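Local coordinates for protein suppressor of RNA silencing p3 (Rice hoja blanca virus, PDB 3AJF) that suppresses RNA-mediated gene silencing in the host, presumably by binding double-stranded RNA, and forms a homodimer, at residues I17-L22 against L75-L80; F24-E29 against I60-H65; L40-K45 against P49-V54; S53-S58 against S82-Y87. One frame throughout, in Å; residues are numbered along the deposited sequence.

Contact 1: I17-L22 against L75-L80; sequences IDLLSL and LPLTCL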
loop_
_atom_site.group_PDB
_atom_site.type_symbol
_atom_site.label_atom_id
_atom_site.label_comp_id
_atom_site.label_asym_id
_atom_site.label_seq_id
_atom_site.Cartn_x
_atom_site.Cartn_y
_atom_site.Cartn_z
ATOM N N ILE A 17 -5.079 -12.822 -14.063
ATOM C CA ILE A 17 -6.106 -13.433 -13.191
ATOM C C ILE A 17 -5.516 -14.383 -12.116
ATOM O O ILE A 17 -6.008 -14.437 -10.962
ATOM C CB ILE A 17 -7.255 -14.086 -14.054
ATOM C CG1 ILE A 17 -8.476 -14.451 -13.192
ATOM C CG2 ILE A 17 -6.740 -15.276 -14.839
ATOM C CD1 ILE A 17 -9.341 -13.248 -12.785
ATOM N N ASP A 18 -4.430 -15.073 -12.472
ATOM C CA ASP A 18 -3.709 -15.914 -11.529
ATOM C C ASP A 18 -3.021 -15.107 -10.439
ATOM O O ASP A 18 -2.752 -15.657 -9.359
ATOM C CB ASP A 18 -2.696 -16.794 -12.237
ATOM C CG ASP A 18 -3.362 -17.865 -13.151
ATOM O OD1 ASP A 18 -4.581 -18.141 -13.010
ATOM O OD2 ASP A 18 -2.645 -18.449 -13.986
ATOM N N LEU A 19 -2.733 -13.822 -10.716
ATOM C CA LEU A 19 -2.183 -12.938 -9.688
ATOM C C LEU A 19 -3.224 -12.677 -8.610
ATOM O O LEU A 19 -2.914 -12.720 -7.416
ATOM C CB LEU A 19 -1.659 -11.605 -10.265
ATOM C CG LEU A 19 -1.254 -10.526 -9.220
ATOM C CD1 LEU A 19 -0.201 -11.031 -8.171
ATOM C CD2 LEU A 19 -0.722 -9.304 -9.884
ATOM N N LEU A 20 -4.454 -12.383 -9.017
ATOM C CA LEU A 20 -5.525 -12.190 -8.029
ATOM C C LEU A 20 -5.780 -13.449 -7.206
ATOM O O LEU A 20 -6.041 -13.363 -6.000
ATOM C CB LEU A 20 -6.815 -11.672 -8.680
ATOM C CG LEU A 20 -6.772 -10.252 -9.290
ATOM C CD1 LEU A 20 -8.078 -9.956 -10.061
ATOM C CD2 LEU A 20 -6.518 -9.182 -8.242
ATOM N N SER A 21 -5.701 -14.614 -7.843
ATOM C CA SER A 21 -5.840 -15.883 -7.134
ATOM C C SER A 21 -4.716 -16.111 -6.150
ATOM O O SER A 21 -4.953 -16.599 -5.030
ATOM C CB SER A 21 -5.832 -17.057 -8.116
ATOM O OG SER A 21 -6.946 -16.953 -8.961
ATOM N N LEU A 22 -3.486 -15.842 -6.591
ATOM C CA LEU A 22 -2.318 -16.029 -5.726
ATOM C C LEU A 22 -2.384 -15.100 -4.495
ATOM O O LEU A 22 -2.097 -15.542 -3.371
ATOM C CB LEU A 22 -1.032 -15.773 -6.516
ATOM C CG LEU A 22 0.279 -15.854 -5.728
ATOM C CD1 LEU A 22 0.516 -17.301 -5.183
ATOM C CD2 LEU A 22 1.437 -15.332 -6.569
ATOM N N LEU A 75 4.519 -5.336 -11.545
ATOM C CA LEU A 75 3.889 -4.071 -11.940
ATOM C C LEU A 75 2.381 -4.064 -11.619
ATOM O O LEU A 75 1.887 -3.107 -11.001
ATOM C CB LEU A 75 4.166 -3.748 -13.419
ATOM C CG LEU A 75 3.559 -2.463 -14.003
ATOM C CD1 LEU A 75 3.890 -1.251 -13.126
ATOM C CD2 LEU A 75 4.023 -2.230 -15.435
ATOM N N PRO A 76 1.652 -5.116 -12.029
ATOM C CA PRO A 76 0.233 -5.152 -11.648
ATOM C C PRO A 76 -0.018 -5.200 -10.133
ATOM O O PRO A 76 -0.975 -4.578 -9.665
ATOM C CB PRO A 76 -0.312 -6.404 -12.326
ATOM C CG PRO A 76 0.873 -7.135 -12.933
ATOM C CD PRO A 76 2.046 -6.223 -12.931
ATOM N N LEU A 77 0.825 -5.902 -9.379
ATOM C CA LEU A 77 0.593 -6.013 -7.956
ATOM C C LEU A 77 0.875 -4.674 -7.277
ATOM O O LEU A 77 0.148 -4.261 -6.377
ATOM C CB LEU A 77 1.438 -7.142 -7.354
ATOM C CG LEU A 77 1.282 -7.443 -5.861
ATOM C CD1 LEU A 77 -0.197 -7.660 -5.497
ATOM C CD2 LEU A 77 2.132 -8.661 -5.497
ATOM N N THR A 78 1.911 -3.980 -7.741
ATOM C CA THR A 78 2.211 -2.670 -7.230
ATOM C C THR A 78 1.079 -1.711 -7.577
ATOM O O THR A 78 0.720 -0.846 -6.758
ATOM C CB THR A 78 3.550 -2.160 -7.827
ATOM O OG1 THR A 78 4.612 -3.004 -7.363
ATOM C CG2 THR A 78 3.828 -0.740 -7.408
ATOM N N CYS A 79 0.529 -1.849 -8.780
ATOM C CA CYS A 79 -0.639 -1.057 -9.181
ATOM C C CYS A 79 -1.774 -1.235 -8.175
ATOM O O CYS A 79 -2.379 -0.251 -7.731
ATOM C CB CYS A 79 -1.158 -1.436 -10.599
ATOM S SG CYS A 79 -2.427 -0.278 -11.233
ATOM N N LEU A 80 -2.071 -2.492 -7.834
ATOM C CA LEU A 80 -3.136 -2.804 -6.869
ATOM C C LEU A 80 -2.870 -2.132 -5.505
ATOM O O LEU A 80 -3.771 -1.499 -4.906
ATOM C CB LEU A 80 -3.247 -4.327 -6.705
ATOM C CG LEU A 80 -3.705 -5.113 -7.942
ATOM C CD1 LEU A 80 -3.742 -6.640 -7.649
ATOM C CD2 LEU A 80 -5.079 -4.586 -8.411
#
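Leu19 and Leu20 of helix 17-30 meet Pro76, Leu77 and Leu80 of helix 74-85 in a purely apolar helix-helix contact, mostly buried, near the centre of this helical domain. The short helical segments cross at -58° with their axes 10.8 Å apart, a spacing bridged by the leucine branches. Leu19 does most of the work. With its CG anti to the backbone N (chi1 171°), it turns CD2 onto CB of the Pro76 ring, 3.8 Å away, and on to Leu77 CB at 4.0 Å. Beside it, Leu20 and Leu80 touch through single methyls, Leu20 CD2 lying 3.8 Å from Leu80 CD1. The compact proline ring suits the first turn of helix 74-85, where its missing N-H costs little. The next turn carries Cys79, tied by a disulfide to Cys10. With no hydrogen bond between the segments, their mutual cohesion must come from dispersion and the exclusion of water, while the covalent link fastens helix 74-85 independently to the N-terminal hairpin.

Contact 2: F24-E29 against I60-H65; sequences FDILNE and IWMLSH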
loop_
_atom_site.group_PDB
_atom_site.type_symbol
_atom_site.label_atom_id
_atom_site.label_comp_id
_atom_site.label_asym_id
_atom_site.label_seq_id
_atom_site.Cartn_x
_atom_site.Cartn_y
_atom_site.Cartn_z
ATOM N N PHE A 24 -5.129 -13.749 -3.181
ATOM C CA PHE A 24 -6.159 -14.249 -2.282
ATOM C C PHE A 24 -5.658 -15.453 -1.436
ATOM O O PHE A 24 -5.890 -15.533 -0.217
ATOM C CB PHE A 24 -7.436 -14.656 -3.034
ATOM C CG PHE A 24 -8.440 -15.313 -2.128
ATOM C CD1 PHE A 24 -9.070 -14.563 -1.140
ATOM C CD2 PHE A 24 -8.657 -16.697 -2.173
ATOM C CE1 PHE A 24 -9.967 -15.160 -0.223
ATOM C CE2 PHE A 24 -9.560 -17.322 -1.280
ATOM C CZ PHE A 24 -10.215 -16.534 -0.303
ATOM N N ASP A 25 -4.954 -16.380 -2.082
ATOM C CA ASP A 25 -4.470 -17.590 -1.408
ATOM C C ASP A 25 -3.521 -17.240 -0.255
ATOM O O ASP A 25 -3.592 -17.836 0.835
ATOM C CB ASP A 25 -3.745 -18.487 -2.395
ATOM C CG ASP A 25 -4.684 -19.270 -3.265
ATOM O OD1 ASP A 25 -5.909 -19.245 -2.996
ATOM O OD2 ASP A 25 -4.209 -19.936 -4.215
ATOM N N ILE A 26 -2.633 -16.284 -0.518
ATOM C CA ILE A 26 -1.626 -15.865 0.454
ATOM C C ILE A 26 -2.310 -15.118 1.584
ATOM O O ILE A 26 -2.052 -15.396 2.748
ATOM C CB ILE A 26 -0.523 -15.025 -0.257
ATOM C CG1 ILE A 26 0.358 -15.976 -1.082
ATOM C CG2 ILE A 26 0.300 -14.215 0.737
ATOM C CD1 ILE A 26 1.398 -15.313 -2.008
ATOM N N LEU A 27 -3.210 -14.184 1.237
ATOM C CA LEU A 27 -3.957 -13.409 2.232
ATOM C C LEU A 27 -4.785 -14.341 3.129
ATOM O O LEU A 27 -4.789 -14.210 4.367
ATOM C CB LEU A 27 -4.852 -12.375 1.535
ATOM C CG LEU A 27 -5.840 -11.575 2.369
ATOM C CD1 LEU A 27 -5.106 -10.834 3.478
ATOM C CD2 LEU A 27 -6.536 -10.611 1.472
ATOM N N ASN A 28 -5.463 -15.284 2.493
ATOM C CA ASN A 28 -6.365 -16.190 3.193
ATOM C C ASN A 28 -5.597 -17.205 4.044
ATOM O O ASN A 28 -6.080 -17.646 5.092
ATOM C CB ASN A 28 -7.324 -16.893 2.197
ATOM C CG ASN A 28 -8.259 -17.895 2.878
ATOM O OD1 ASN A 28 -8.032 -19.106 2.807
ATOM N ND2 ASN A 28 -9.317 -17.398 3.525
ATOM N N GLU A 29 -4.390 -17.574 3.604
ATOM C CA GLU A 29 -3.559 -18.461 4.421
ATOM C C GLU A 29 -3.157 -17.733 5.715
ATOM O O GLU A 29 -3.271 -18.315 6.802
ATOM C CB GLU A 29 -2.320 -18.883 3.641
ATOM C CG GLU A 29 -1.471 -19.999 4.272
ATOM C CD GLU A 29 -0.476 -20.604 3.243
ATOM O OE1 GLU A 29 -0.772 -20.540 2.011
ATOM O OE2 GLU A 29 0.592 -21.146 3.657
ATOM N N ILE A 60 1.976 -6.051 0.043
ATOM C CA ILE A 60 3.289 -5.454 0.341
ATOM C C ILE A 60 4.301 -6.543 0.771
ATOM O O ILE A 60 5.453 -6.540 0.334
ATOM C CB ILE A 60 3.186 -4.330 1.390
ATOM C CG1 ILE A 60 2.395 -3.128 0.769
ATOM C CG2 ILE A 60 4.611 -3.879 1.873
ATOM C CD1 ILE A 60 1.975 -2.003 1.791
ATOM N N TRP A 61 3.853 -7.483 1.596
ATOM C CA TRP A 61 4.696 -8.645 1.921
ATOM C C TRP A 61 5.167 -9.410 0.669
ATOM O O TRP A 61 6.357 -9.731 0.539
ATOM C CB TRP A 61 4.043 -9.586 2.955
ATOM C CG TRP A 61 4.899 -10.798 3.140
ATOM C CD1 TRP A 61 5.918 -10.969 4.053
ATOM C CD2 TRP A 61 4.838 -11.988 2.372
ATOM N NE1 TRP A 61 6.480 -12.228 3.901
ATOM C CE2 TRP A 61 5.847 -12.863 2.860
ATOM C CE3 TRP A 61 4.013 -12.423 1.324
ATOM C CZ2 TRP A 61 6.060 -14.139 2.324
ATOM C CZ3 TRP A 61 4.223 -13.712 0.790
ATOM C CH2 TRP A 61 5.253 -14.546 1.287
HETATM N N MSE A 62 4.248 -9.688 -0.251
HETATM C CA MSE A 62 4.565 -10.390 -1.500
HETATM C C MSE A 62 5.614 -9.643 -2.332
HETATM O O MSE A 62 6.417 -10.276 -3.040
HETATM C CB MSE A 62 3.315 -10.589 -2.351
HETATM C CG MSE A 62 2.264 -11.528 -1.783
HETATM SE SE MSE A 62 0.494 -11.421 -2.646
HETATM C CE MSE A 62 0.808 -12.120 -4.497
ATOM N N LEU A 63 5.574 -8.305 -2.306
ATOM C CA LEU A 63 6.533 -7.496 -3.067
ATOM C C LEU A 63 7.879 -7.339 -2.352
ATOM O O LEU A 63 8.923 -7.180 -3.000
ATOM C CB LEU A 63 5.951 -6.106 -3.352
ATOM C CG LEU A 63 4.781 -6.082 -4.335
ATOM C CD1 LEU A 63 3.945 -4.771 -4.238
ATOM C CD2 LEU A 63 5.348 -6.301 -5.744
ATOM N N SER A 64 7.850 -7.330 -1.031
ATOM C CA SER A 64 9.037 -6.989 -0.264
ATOM C C SER A 64 9.803 -8.227 0.196
ATOM O O SER A 64 11.004 -8.138 0.466
ATOM C CB SER A 64 8.658 -6.116 0.935
ATOM O OG SER A 64 7.824 -6.810 1.862
ATOM N N HIS A 65 9.110 -9.362 0.317
ATOM C CA HIS A 65 9.730 -10.553 0.950
ATOM C C HIS A 65 9.723 -11.795 0.067
ATOM O O HIS A 65 10.624 -12.621 0.172
ATOM C CB HIS A 65 9.072 -10.895 2.286
ATOM C CG HIS A 65 9.351 -9.906 3.369
ATOM N ND1 HIS A 65 10.338 -10.085 4.311
ATOM C CD2 HIS A 65 8.770 -8.722 3.655
ATOM C CE1 HIS A 65 10.366 -9.043 5.126
ATOM N NE2 HIS A 65 9.413 -8.208 4.754
#
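Ile26 of helix 17-30 projects between Trp61 and Met62 of helix 49-64 and uses its two branches on different partners. CG1 stands beside the backbone N and opposite the carbonyl carbon (chi1 -74°), and the chain then runs extended, carrying CD1 to 3.9 Å from Met62 CG. Met62 is present as selenomethionine; its bend at the last torsion (chi3 67°) curls the end around the same methyl, with SE 4.0 Å from Ile26 CD1. The shorter branch, CG2, comes obliquely to the six-membered part of the indole, 4.0 Å from Trp61 CZ3, the two side chains crossing at about a right angle. A branched isoleucine suits this place because it can fill two directions at once, and the unbranched, flexible methionine side chain can mould itself to it. Trp61 lies on the exposed border, whereas Met62 is buried and also touches Leu19, Leu22 and Phe23 of helix 17-30 and Leu77 of helix 74-85. Near the end of helix 49-64, Ile60 O takes both Ser64 N and Ser64 OG, the latter at 2.8 Å from above the carbonyl plane. The contact is apolar helix-helix packing between helices 17-30 and 49-64 of this mainly helical domain, buried at Met62 and exposed at Trp61.

Contact 3: L40-K45 against P49-V54; sequences LQMIRK and PENLSV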
loop_
_atom_site.group_PDB
_atom_site.type_symbol
_atom_site.label_atom_id
_atom_site.label_comp_id
_atom_site.label_asym_id
_atom_site.label_seq_id
_atom_site.Cartn_x
_atom_site.Cartn_y
_atom_site.Cartn_z
ATOM N N LEU A 40 -13.533 -10.242 -2.483
ATOM C CA LEU A 40 -14.269 -9.575 -3.588
ATOM C C LEU A 40 -14.848 -8.192 -3.209
ATOM O O LEU A 40 -14.778 -7.250 -3.985
ATOM C CB LEU A 40 -15.355 -10.473 -4.194
ATOM C CG LEU A 40 -14.822 -11.781 -4.794
ATOM C CD1 LEU A 40 -15.988 -12.707 -5.176
ATOM C CD2 LEU A 40 -13.879 -11.500 -5.999
ATOM N N GLN A 41 -15.409 -8.074 -2.012
ATOM C CA GLN A 41 -15.879 -6.771 -1.541
ATOM C C GLN A 41 -14.737 -5.743 -1.513
ATOM O O GLN A 41 -14.922 -4.595 -1.897
ATOM C CB GLN A 41 -16.483 -6.862 -0.147
ATOM C CG GLN A 41 -16.863 -5.476 0.402
ATOM C CD GLN A 41 -17.950 -4.825 -0.421
ATOM O OE1 GLN A 41 -19.018 -5.409 -0.616
ATOM N NE2 GLN A 41 -17.690 -3.615 -0.920
HETATM N N MSE A 42 -13.561 -6.160 -1.051
HETATM C CA MSE A 42 -12.432 -5.250 -0.992
HETATM C C MSE A 42 -12.064 -4.800 -2.410
HETATM O O MSE A 42 -11.711 -3.637 -2.643
HETATM C CB MSE A 42 -11.245 -5.954 -0.392
HETATM C CG MSE A 42 -10.252 -5.053 0.106
HETATM SE SE MSE A 42 -10.846 -4.411 1.814
HETATM C CE MSE A 42 -10.993 -6.052 2.835
ATOM N N ILE A 43 -12.139 -5.738 -3.348
ATOM C CA ILE A 43 -11.822 -5.420 -4.731
ATOM C C ILE A 43 -12.781 -4.361 -5.295
ATOM O O ILE A 43 -12.366 -3.438 -6.050
ATOM C CB ILE A 43 -11.817 -6.713 -5.625
ATOM C CG1 ILE A 43 -10.613 -7.603 -5.270
ATOM C CG2 ILE A 43 -11.767 -6.352 -7.146
ATOM C CD1 ILE A 43 -9.259 -7.049 -5.656
ATOM N N ARG A 44 -14.068 -4.526 -4.959
ATOM C CA ARG A 44 -15.107 -3.617 -5.416
ATOM C C ARG A 44 -15.056 -2.290 -4.692
ATOM O O ARG A 44 -15.179 -1.235 -5.336
ATOM C CB ARG A 44 -16.488 -4.242 -5.225
ATOM C CG ARG A 44 -16.745 -5.444 -6.106
ATOM C CD ARG A 44 -18.257 -5.735 -6.208
ATOM N NE ARG A 44 -18.850 -6.001 -4.900
ATOM C CZ ARG A 44 -18.840 -7.183 -4.283
ATOM N NH1 ARG A 44 -18.240 -8.251 -4.833
ATOM N NH2 ARG A 44 -19.427 -7.298 -3.094
ATOM N N LYS A 45 -14.904 -2.329 -3.367
ATOM C CA LYS A 45 -14.897 -1.102 -2.566
ATOM C C LYS A 45 -14.584 -1.397 -1.131
ATOM O O LYS A 45 -15.443 -1.886 -0.398
ATOM C CB LYS A 45 -16.237 -0.334 -2.645
ATOM C CG LYS A 45 -16.118 1.125 -2.133
ATOM C CD LYS A 45 -17.432 1.890 -2.326
ATOM C CE LYS A 45 -17.314 3.348 -1.878
ATOM N NZ LYS A 45 -18.708 3.954 -1.664
ATOM N N PRO A 49 -11.402 0.006 7.330
ATOM C CA PRO A 49 -9.960 0.345 7.311
ATOM C C PRO A 49 -9.064 -0.781 7.825
ATOM O O PRO A 49 -7.951 -0.957 7.322
ATOM C CB PRO A 49 -9.874 1.562 8.241
ATOM C CG PRO A 49 -11.055 1.364 9.205
ATOM C CD PRO A 49 -12.152 0.880 8.265
ATOM N N GLU A 50 -9.501 -1.521 8.852
ATOM C CA GLU A 50 -8.687 -2.667 9.320
ATOM C C GLU A 50 -8.562 -3.782 8.257
ATOM O O GLU A 50 -7.474 -4.301 8.050
ATOM C CB GLU A 50 -9.167 -3.229 10.672
ATOM C CG GLU A 50 -8.563 -4.628 11.065
ATOM C CD GLU A 50 -7.030 -4.651 11.380
ATOM O OE1 GLU A 50 -6.225 -3.934 10.724
ATOM O OE2 GLU A 50 -6.612 -5.445 12.274
ATOM N N ASN A 51 -9.656 -4.153 7.595
ATOM C CA ASN A 51 -9.598 -5.173 6.555
ATOM C C ASN A 51 -8.747 -4.734 5.376
ATOM O O ASN A 51 -8.005 -5.542 4.793
ATOM C CB ASN A 51 -10.987 -5.537 6.058
ATOM C CG ASN A 51 -11.824 -6.312 7.123
ATOM O OD1 ASN A 51 -11.307 -6.744 8.149
ATOM N ND2 ASN A 51 -13.117 -6.466 6.859
ATOM N N LEU A 52 -8.871 -3.464 5.000
ATOM C CA LEU A 52 -8.051 -2.931 3.906
ATOM C C LEU A 52 -6.561 -2.960 4.298
ATOM O O LEU A 52 -5.729 -3.257 3.490
ATOM C CB LEU A 52 -8.473 -1.503 3.510
ATOM C CG LEU A 52 -7.616 -0.807 2.422
ATOM C CD1 LEU A 52 -7.678 -1.543 1.065
ATOM C CD2 LEU A 52 -8.015 0.659 2.245
ATOM N N SER A 53 -6.248 -2.626 5.550
ATOM C CA SER A 53 -4.878 -2.671 6.067
ATOM C C SER A 53 -4.262 -4.050 5.911
ATOM O O SER A 53 -3.113 -4.189 5.446
ATOM C CB SER A 53 -4.853 -2.296 7.550
ATOM O OG SER A 53 -3.554 -2.503 8.066
ATOM N N VAL A 54 -5.018 -5.072 6.299
ATOM C CA VAL A 54 -4.593 -6.463 6.182
ATOM C C VAL A 54 -4.392 -6.902 4.693
ATOM O O VAL A 54 -3.370 -7.520 4.339
ATOM C CB VAL A 54 -5.616 -7.340 6.909
ATOM C CG1 VAL A 54 -5.439 -8.782 6.560
ATOM C CG2 VAL A 54 -5.511 -7.137 8.442
#
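While Met42 reaches across to Asn51 and Leu52, the shortest backbone bond of its own helix, Lys45 N to Gln41 O at 2.7 Å, closes the last turn behind it. Gln41 holds the same residue a second time: its NE2 donates to Lys45 O at 2.9 Å, nearly straight at the hydrogen (163°), and the acceptor lies close to the plane of the Gln41 amide. Glutamine suits this place, since its amide N-H can occupy a carbonyl just where the chain leaves the helix. Across the contact the work falls to Met42, present as selenomethionine. It starts anti to the backbone N (chi1 -161°) and then folds at both following torsions, which sets SE 3.8 Å from Leu52 CA and turns the terminal methyl toward Asn51. The spacing of Met42 CE and Asn51 CB, 3.3 Å, is tight enough that its exact value is doubtful. A long, pliable side chain can follow the backbone of the opposing helix closely, and here no hydrogen bond joins the segments. Helices 36-44 and 49-64 are consecutive, linked by a short connection in which Asp48 OD1 accepts from Asn51 N. Met42 and Ile43 also pack on Phe55 one turn further along helix 49-64, and Ser53 lies against Ser64 of the second subunit.

Contact 4: S53-S58 against S82-Y87; sequences SVFLKS and STYSEY. With SO4 (sulfate ion), chain E.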
loop_
_atom_site.group_PDB
_atom_site.type_symbol
_atom_site.label_atom_id
_atom_site.label_comp_id
_atom_site.label_asym_id
_atom_site.label_seq_id
_atom_site.Cartn_x
_atom_site.Cartn_y
_atom_site.Cartn_z
ATOM N N SER A 53 -6.248 -2.626 5.550
ATOM C CA SER A 53 -4.878 -2.671 6.067
ATOM C C SER A 53 -4.262 -4.050 5.911
ATOM O O SER A 53 -3.113 -4.189 5.446
ATOM C CB SER A 53 -4.853 -2.296 7.550
ATOM O OG SER A 53 -3.554 -2.503 8.066
ATOM N N VAL A 54 -5.018 -5.072 6.299
ATOM C CA VAL A 54 -4.593 -6.463 6.182
ATOM C C VAL A 54 -4.392 -6.902 4.693
ATOM O O VAL A 54 -3.370 -7.520 4.339
ATOM C CB VAL A 54 -5.616 -7.340 6.909
ATOM C CG1 VAL A 54 -5.439 -8.782 6.560
ATOM C CG2 VAL A 54 -5.511 -7.137 8.442
ATOM N N PHE A 55 -5.354 -6.569 3.836
ATOM C CA PHE A 55 -5.286 -6.777 2.370
ATOM C C PHE A 55 -4.016 -6.158 1.783
ATOM O O PHE A 55 -3.245 -6.836 1.091
ATOM C CB PHE A 55 -6.539 -6.127 1.791
ATOM C CG PHE A 55 -6.671 -6.123 0.280
ATOM C CD1 PHE A 55 -7.272 -7.189 -0.392
ATOM C CD2 PHE A 55 -6.350 -4.953 -0.461
ATOM C CE1 PHE A 55 -7.478 -7.145 -1.812
ATOM C CE2 PHE A 55 -6.550 -4.900 -1.869
ATOM C CZ PHE A 55 -7.113 -5.980 -2.536
ATOM N N LEU A 56 -3.770 -4.878 2.083
ATOM C CA LEU A 56 -2.561 -4.206 1.567
ATOM C C LEU A 56 -1.256 -4.787 2.122
ATOM O O LEU A 56 -0.252 -4.897 1.395
ATOM C CB LEU A 56 -2.603 -2.694 1.827
ATOM C CG LEU A 56 -3.747 -1.909 1.152
ATOM C CD1 LEU A 56 -3.788 -0.534 1.786
ATOM C CD2 LEU A 56 -3.554 -1.784 -0.307
ATOM N N LYS A 57 -1.255 -5.132 3.410
ATOM C CA LYS A 57 -0.061 -5.686 4.034
ATOM C C LYS A 57 0.356 -7.033 3.436
ATOM O O LYS A 57 1.561 -7.318 3.327
ATOM C CB LYS A 57 -0.249 -5.812 5.540
ATOM C CG LYS A 57 -0.081 -4.511 6.253
ATOM C CD LYS A 57 -0.898 -4.500 7.530
ATOM C CE LYS A 57 -0.147 -4.941 8.744
ATOM N NZ LYS A 57 -1.201 -5.215 9.804
ATOM N N SER A 58 -0.614 -7.851 3.035
ATOM C CA SER A 58 -0.291 -9.107 2.317
ATOM C C SER A 58 0.350 -8.839 0.949
ATOM O O SER A 58 1.336 -9.506 0.571
ATOM C CB SER A 58 -1.511 -10.023 2.154
ATOM O OG SER A 58 -1.682 -10.893 3.260
ATOM N N SER A 82 -1.012 0.506 -4.934
ATOM C CA SER A 82 -1.041 1.931 -5.133
ATOM C C SER A 82 -2.490 2.412 -5.224
ATOM O O SER A 82 -2.866 3.414 -4.556
ATOM C CB SER A 82 -0.197 2.280 -6.371
ATOM O OG SER A 82 -0.479 3.570 -6.825
ATOM N N THR A 83 -3.316 1.698 -5.993
ATOM C CA THR A 83 -4.716 2.079 -6.165
ATOM C C THR A 83 -5.626 1.822 -4.964
ATOM O O THR A 83 -6.472 2.664 -4.646
ATOM C CB THR A 83 -5.385 1.472 -7.469
ATOM O OG1 THR A 83 -5.544 0.071 -7.324
ATOM C CG2 THR A 83 -4.530 1.663 -8.624
ATOM N N TYR A 84 -5.454 0.689 -4.278
ATOM C CA TYR A 84 -6.379 0.372 -3.194
ATOM C C TYR A 84 -6.045 1.175 -1.947
ATOM O O TYR A 84 -6.928 1.457 -1.142
ATOM C CB TYR A 84 -6.428 -1.133 -2.937
ATOM C CG TYR A 84 -7.367 -1.750 -3.945
ATOM C CD1 TYR A 84 -6.886 -2.290 -5.138
ATOM C CD2 TYR A 84 -8.750 -1.720 -3.734
ATOM C CE1 TYR A 84 -7.755 -2.811 -6.097
ATOM C CE2 TYR A 84 -9.637 -2.230 -4.707
ATOM C CZ TYR A 84 -9.128 -2.762 -5.873
ATOM O OH TYR A 84 -9.995 -3.267 -6.811
ATOM N N SER A 85 -4.779 1.590 -1.817
ATOM C CA SER A 85 -4.405 2.496 -0.717
ATOM C C SER A 85 -5.175 3.811 -0.778
ATOM O O SER A 85 -5.431 4.453 0.260
ATOM C CB SER A 85 -2.881 2.717 -0.667
ATOM O OG SER A 85 -2.462 3.443 -1.814
ATOM N N GLU A 86 -5.601 4.195 -1.974
ATOM C CA GLU A 86 -6.327 5.468 -2.176
ATOM C C GLU A 86 -7.595 5.574 -1.350
ATOM O O GLU A 86 -8.006 6.670 -0.977
ATOM C CB GLU A 86 -6.697 5.684 -3.656
ATOM C CG GLU A 86 -5.478 5.720 -4.594
ATOM C CD GLU A 86 -5.890 5.823 -6.081
ATOM O OE1 GLU A 86 -7.090 6.051 -6.326
ATOM O OE2 GLU A 86 -5.024 5.687 -6.980
ATOM N N TYR A 87 -8.191 4.435 -1.013
ATOM C CA TYR A 87 -9.465 4.436 -0.329
ATOM C C TYR A 87 -9.298 4.993 1.094
ATOM O O TYR A 87 -10.253 5.485 1.677
ATOM C CB TYR A 87 -10.075 3.021 -0.350
ATOM C CG TYR A 87 -10.666 2.688 -1.728
ATOM C CD1 TYR A 87 -11.944 3.091 -2.053
ATOM C CD2 TYR A 87 -9.932 2.005 -2.684
ATOM C CE1 TYR A 87 -12.515 2.821 -3.315
ATOM C CE2 TYR A 87 -10.491 1.719 -3.967
ATOM C CZ TYR A 87 -11.787 2.137 -4.247
ATOM O OH TYR A 87 -12.385 1.898 -5.478
HETATM S S SO4 E . -0.565 -8.945 9.073
HETATM O O1 SO4 E . -1.741 -8.102 9.262
HETATM O O2 SO4 E . -0.567 -9.599 7.770
HETATM O O3 SO4 E . -0.554 -9.909 10.160
HETATM O O4 SO4 E . 0.653 -8.152 9.150
#
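Phe55 and Tyr84 form the aromatic part of this contact, a T-shaped pair in which the edge of Phe55 points at the face of Tyr84. The ring centroids are 5.5 Å apart and the planes stand at 72°; Phe55 CE2 comes nearest, 3.9 Å from Tyr84 CG. Phe55 suits its buried place by having no polar end, while the tyrosine carries its hydroxyl beyond the pair to a hydrogen bond with Ile43 O of helix 36-44.

The aliphatic part belongs to Leu56. Its CG stands beside the backbone N (chi1 -62°) and the chain continues extended, so that both methyls reach helix 74-85: CD2 lies 3.9 Å from Tyr84 CB, and CD1 lies 4.2 Å from Ser85 CB.

No hydrogen bond crosses between the two segments. Ser85 OG donates to Ser82 O at 2.8 Å, folding its hydroxyl back onto its own helix, where a small side chain lets Leu56 come close. Lys57 takes no part in the packing; its NZ donates to O1 of a sulfate ion at 3.0 Å, with Val54 CG2 beside the same oxygen. The ion probably came from the crystallisation liquor.

Ser82 OG bonds to Ser82 OG of the second subunit, so the contact backs the dimer interface. The T-shaped pair and the leucine beside it close the core of the helical domain between helices 49-64 and 74-85.

The four contacts tie together all four helices of this domain. Contacts 1 and 2 share helix 17-30, contacts 2, 3 and 4 share helix 49-64, and contacts 1 and 4 share helix 74-85. Along the chain, contact 3 joins successive helices and is nested inside the loops closed by contacts 1 and 2, whereas contact 4 crosses both of those. Centres of contacts 3 and 4 are about 7 Å apart; those of contacts 1 and 3, the most distant pair, are about 15 Å apart. Helix 49-64 therefore links most of the core, and each contact has residues within reach of the second subunit, so the helices that form the core also help make the dimer interface.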